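Local coordinates for protein Zn-dependent hydrolase of metallo-beta-lactamase superfamily TM0207 (Thermotoga maritima, PDB 1VJN) that is a putative zinc-dependent hydrolase of the metallo-beta-lactamase superfamily, at residues Ala24-Glu28 with Gly29-Val33; Tyr81-Gly85 with Val86-Gly90. One frame throughout, in Å; residues are numbered along the deposited sequence.

Contact 1. Residues Ala24-Glu28 with Gly29-Val33; sequences ALEME and GKTIV
Leu-25 and Ile-32 meet as a hydrogen-bonded antiparallel pair in the beta hairpin of strands 22-27 and 30-34, close to the N-terminus of the metallo-hydrolase fold. Two bonds join them, Leu-25 N to Ile-32 O at 2.8 Å and Ile-32 N to Leu-25 O, also 2.8 Å; the second is nearly straight at 170°. Each carbonyl oxygen also takes a CA-H contact, from Ala-24 CA to Ile-32 O and from Thr-31 CA to Leu-25 O. Toward the turn the bonds between Met-27 and Lys-30 are longer, 3.1 Å from Met-27 N to Lys-30 O and 3.2 Å from Lys-30 N to Met-27 O, as the chain reverses through Glu-28 and Gly-29, both with positive phi. In the alpha-beta/beta-alpha sandwich of this superfamily, Leu-25, Met-27 and Ile-32 share the face turned to the other sheet, where all three touch Phe-111. Leu-25 and Ile-32 meet there CB to CB at 4.3 Å, while the selenium of Met-27 (selenomethionine) comes within 4.3 Å of Ile-32 CD1. Glu-26 and Thr-31 lie side by side on the other face, with Glu-26 CG 3.7 Å from Thr-31 OG1. The threonine's first torsion (chi1 -68°) sets OG1 beside its own backbone N and leaves CG2 on the Ala-24 side, 4.4 Å from Ala-24 CB. Outside the hairpin, Asp-51 OD2 accepts a hydrogen bond from Thr-31 N, and Glu-114 OE2 one from Glu-28 N at the turn.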
loop_
_atom_site.group_PDB
_atom_site.type_symbol
_atom_site.label_atom_id
_atom_site.label_comp_id
_atom_site.label_asym_id
_atom_site.label_seq_id
_atom_site.Cartn_x
_atom_site.Cartn_y
_atom_site.Cartn_z
ATOM N N ALA A 24 -7.915 4.390 0.662
ATOM C CA ALA A 24 -8.498 5.042 -0.522
ATOM C C ALA A 24 -7.443 5.983 -1.049
ATOM O O ALA A 24 -6.908 6.830 -0.296
ATOM C CB ALA A 24 -9.813 5.793 -0.216
ATOM N N LEU A 25 -7.109 5.790 -2.327
ATOM C CA LEU A 25 -6.241 6.694 -3.104
ATOM C C LEU A 25 -7.065 7.503 -4.075
ATOM O O LEU A 25 -7.781 6.950 -4.909
ATOM C CB LEU A 25 -5.204 5.896 -3.918
ATOM C CG LEU A 25 -4.483 4.788 -3.192
ATOM C CD1 LEU A 25 -3.622 3.996 -4.182
ATOM C CD2 LEU A 25 -3.653 5.366 -2.081
ATOM N N GLU A 26 -6.958 8.813 -3.991
ATOM C CA GLU A 26 -7.592 9.688 -4.951
ATOM C C GLU A 26 -6.571 10.381 -5.856
ATOM O O GLU A 26 -5.653 11.059 -5.392
ATOM C CB GLU A 26 -8.432 10.714 -4.242
ATOM C CG GLU A 26 -9.526 10.089 -3.414
ATOM C CD GLU A 26 -10.188 11.074 -2.469
ATOM O OE1 GLU A 26 -10.591 12.179 -2.917
ATOM O OE2 GLU A 26 -10.318 10.733 -1.276
HETATM N N MSE A 27 -6.747 10.180 -7.152
HETATM C CA MSE A 27 -5.881 10.725 -8.179
HETATM C C MSE A 27 -6.672 10.752 -9.494
HETATM O O MSE A 27 -7.329 9.775 -9.839
HETATM C CB MSE A 27 -4.607 9.872 -8.329
HETATM C CG MSE A 27 -4.837 8.346 -8.405
HETATM SE SE MSE A 27 -3.170 7.208 -8.715
HETATM C CE MSE A 27 -1.685 8.437 -7.990
ATOM N N GLU A 28 -6.618 11.882 -10.200
ATOM C CA GLU A 28 -7.254 12.040 -11.518
ATOM C C GLU A 28 -8.781 12.109 -11.444
ATOM O O GLU A 28 -9.441 11.686 -12.384
ATOM C CB GLU A 28 -6.877 10.882 -12.462
ATOM C CG GLU A 28 -5.407 10.475 -12.466
ATOM C CD GLU A 28 -4.538 11.425 -13.262
ATOM O OE1 GLU A 28 -5.082 12.280 -14.006
ATOM O OE2 GLU A 28 -3.301 11.311 -13.131
ATOM N N GLY A 29 -9.345 12.631 -10.353
ATOM C CA GLY A 29 -10.799 12.573 -10.125
ATOM C C GLY A 29 -11.322 11.132 -10.020
ATOM O O GLY A 29 -12.479 10.874 -10.320
ATOM N N LYS A 30 -10.459 10.179 -9.643
ATOM C CA LYS A 30 -10.867 8.796 -9.468
ATOM C C LYS A 30 -10.443 8.334 -8.091
ATOM O O LYS A 30 -9.586 8.937 -7.491
ATOM C CB LYS A 30 -10.232 7.885 -10.520
ATOM C CG LYS A 30 -10.619 8.227 -11.969
ATOM C CD LYS A 30 -12.158 8.236 -12.185
ATOM C CE LYS A 30 -12.567 8.722 -13.599
ATOM N NZ LYS A 30 -13.678 9.728 -13.549
ATOM N N THR A 31 -11.034 7.242 -7.639
ATOM C CA THR A 31 -10.778 6.674 -6.344
ATOM C C THR A 31 -10.489 5.220 -6.460
ATOM O O THR A 31 -11.232 4.462 -7.066
ATOM C CB THR A 31 -12.031 6.891 -5.437
ATOM O OG1 THR A 31 -12.172 8.278 -5.160
ATOM C CG2 THR A 31 -11.853 6.263 -4.070
ATOM N N ILE A 32 -9.378 4.818 -5.865
ATOM C CA ILE A 32 -8.995 3.407 -5.786
ATOM C C ILE A 32 -9.056 2.985 -4.322
ATOM O O ILE A 32 -8.578 3.719 -3.453
ATOM C CB ILE A 32 -7.573 3.242 -6.293
ATOM C CG1 ILE A 32 -7.490 3.650 -7.771
ATOM C CG2 ILE A 32 -7.130 1.844 -6.133
ATOM C CD1 ILE A 32 -6.164 4.181 -8.184
ATOM N N VAL A 33 -9.677 1.851 -4.043
ATOM C CA VAL A 33 -9.668 1.270 -2.707
ATOM C C VAL A 33 -8.904 -0.068 -2.725
ATOM O O VAL A 33 -9.178 -0.964 -3.539
ATOM C CB VAL A 33 -11.086 1.118 -2.119
ATOM C CG1 VAL A 33 -11.017 0.518 -0.660
ATOM C CG2 VAL A 33 -11.801 2.455 -2.091
#

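Contact 2. Residues Tyr81-Gly85 with Val86-Gly90; sequences YTVNG and VKIKG
Tyr-81 turns the edge of its ring to the backbone of Ile-88: the carbonyl oxygen Ile-88 O sits near the ring plane, 3.5 Å from Tyr-81 CD1. With CG beside the backbone N (chi1 -46°), the ring lies next to the strand bond from Tyr-81 N to Ile-88 O, 2.7 Å long. The same oxygen thus receives the peptide N-H and meets the polarised ring edge. On this face Tyr-81 and Ile-88 approach CB to CB at 4.4 Å, and Ile-88 reaches along the hairpin with CD1 to Val-83 CB, 4.2 Å away. Val-86 stands on the same face, its CB 3.7 Å from Val-83 O. Thr-82 and Lys-87 run alongside each other on the other face, where Thr-82 OG1 comes to 3.9 Å from Lys-87 CG, a carbon of the lysine's stem. A two-residue loop closes the hairpin, with Asn-84 and Gly-85 at the corners of a type I' turn from Val-83 to Val-86. The phenol OH is held by Arg-77 O, and Ile-75 and Val-52 of the facing sheet cover Ile-88. Backbone bonds therefore supply the polar grip between the strands, while the side chains contribute apolar cover on one face and no more than van der Waals contact between Thr-82 and Lys-87 on the other.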
loop_
_atom_site.group_PDB
_atom_site.type_symbol
_atom_site.label_atom_id
_atom_site.label_comp_id
_atom_site.label_asym_id
_atom_site.label_seq_id
_atom_site.Cartn_x
_atom_site.Cartn_y
_atom_site.Cartn_z
ATOM N N TYR A 81 -3.455 -2.897 -16.484
ATOM C CA TYR A 81 -4.795 -2.430 -16.666
ATOM C C TYR A 81 -4.807 -0.917 -16.741
ATOM O O TYR A 81 -3.920 -0.220 -16.246
ATOM C CB TYR A 81 -5.668 -2.844 -15.485
ATOM C CG TYR A 81 -5.514 -4.282 -15.067
ATOM C CD1 TYR A 81 -4.488 -4.686 -14.201
ATOM C CD2 TYR A 81 -6.412 -5.242 -15.521
ATOM C CE1 TYR A 81 -4.379 -6.022 -13.821
ATOM C CE2 TYR A 81 -6.303 -6.559 -15.148
ATOM C CZ TYR A 81 -5.294 -6.945 -14.299
ATOM O OH TYR A 81 -5.238 -8.258 -13.939
ATOM N N THR A 82 -5.863 -0.412 -17.342
ATOM C CA THR A 82 -6.060 0.998 -17.441
ATOM C C THR A 82 -7.521 1.194 -17.125
ATOM O O THR A 82 -8.404 0.707 -17.829
ATOM C CB THR A 82 -5.696 1.459 -18.847
ATOM O OG1 THR A 82 -4.274 1.549 -18.938
ATOM C CG2 THR A 82 -6.173 2.893 -19.111
ATOM N N VAL A 83 -7.776 1.866 -16.027
ATOM C CA VAL A 83 -9.123 2.003 -15.583
ATOM C C VAL A 83 -9.309 3.463 -15.303
ATOM O O VAL A 83 -8.702 3.999 -14.373
ATOM C CB VAL A 83 -9.400 1.129 -14.341
ATOM C CG1 VAL A 83 -10.805 1.402 -13.814
ATOM C CG2 VAL A 83 -9.229 -0.359 -14.677
ATOM N N ASN A 84 -10.106 4.110 -16.161
ATOM C CA ASN A 84 -10.510 5.495 -15.955
ATOM C C ASN A 84 -9.325 6.483 -15.977
ATOM O O ASN A 84 -9.276 7.439 -15.181
ATOM C CB ASN A 84 -11.327 5.605 -14.636
ATOM C CG ASN A 84 -12.624 4.734 -14.651
ATOM O OD1 ASN A 84 -12.795 3.805 -13.836
ATOM N ND2 ASN A 84 -13.526 5.044 -15.579
ATOM N N GLY A 85 -8.383 6.249 -16.894
ATOM C CA GLY A 85 -7.196 7.101 -17.038
ATOM C C GLY A 85 -6.109 6.898 -15.983
ATOM O O GLY A 85 -5.148 7.681 -15.912
ATOM N N VAL A 86 -6.251 5.873 -15.139
ATOM C CA VAL A 86 -5.167 5.470 -14.223
ATOM C C VAL A 86 -4.616 4.148 -14.726
ATOM O O VAL A 86 -5.383 3.241 -15.043
ATOM C CB VAL A 86 -5.647 5.384 -12.757
ATOM C CG1 VAL A 86 -4.634 4.691 -11.857
ATOM C CG2 VAL A 86 -5.911 6.799 -12.223
ATOM N N LYS A 87 -3.289 4.079 -14.854
ATOM C CA LYS A 87 -2.588 2.839 -15.185
ATOM C C LYS A 87 -2.358 2.023 -13.899
ATOM O O LYS A 87 -1.810 2.526 -12.902
ATOM C CB LYS A 87 -1.248 3.128 -15.861
ATOM C CG LYS A 87 -1.350 3.569 -17.314
ATOM C CD LYS A 87 -0.129 4.394 -17.779
ATOM C CE LYS A 87 1.242 3.694 -17.484
ATOM N NZ LYS A 87 2.402 4.279 -18.277
ATOM N N ILE A 88 -2.820 0.784 -13.909
ATOM C CA ILE A 88 -2.607 -0.113 -12.804
ATOM C C ILE A 88 -1.911 -1.373 -13.252
ATOM O O ILE A 88 -2.236 -1.963 -14.302
ATOM C CB ILE A 88 -3.931 -0.497 -12.154
ATOM C CG1 ILE A 88 -4.697 0.748 -11.670
ATOM C CG2 ILE A 88 -3.689 -1.409 -11.031
ATOM C CD1 ILE A 88 -6.165 0.587 -11.771
ATOM N N LYS A 89 -1.008 -1.823 -12.412
ATOM C CA LYS A 89 -0.225 -2.990 -12.694
ATOM C C LYS A 89 -0.204 -3.888 -11.479
ATOM O O LYS A 89 0.097 -3.429 -10.380
ATOM C CB LYS A 89 1.187 -2.550 -13.084
ATOM C CG LYS A 89 2.132 -3.720 -13.396
ATOM C CD LYS A 89 3.504 -3.274 -13.943
ATOM C CE LYS A 89 4.156 -4.455 -14.666
ATOM N NZ LYS A 89 5.548 -4.200 -15.236
ATOM N N GLY A 90 -0.506 -5.167 -11.679
ATOM C CA GLY A 90 -0.456 -6.191 -10.643
ATOM C C GLY A 90 0.709 -7.140 -10.846
ATOM O O GLY A 90 0.888 -7.678 -11.951
#

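How the contacts relate
Contacts 1 and 2 are both antiparallel beta hairpins, but they belong to different sheets of the sandwich, the six-stranded and the eight-stranded one, and their centres lie about 11 Å apart. They face each other directly: Ile-32 CD1 packs on Val-86 CG1 at 4.0 Å, Glu-28 CG on Val-86 CG2 at 3.7 Å, and Lys-30 CE on Asn-84 CB at 3.5 Å where the turns meet. Contact 1 is the more buried, its strands flanked on both sides by others of its sheet. In contact 2, strand 79-83 is the outermost of its sheet, and Thr-82, Asn-84, Gly-85 and Lys-87 are exposed. Both pack apolar side chains between the sheets; contact 1 adds a selenomethionine, contact 2 a tyrosine ring whose edge meets a backbone carbonyl.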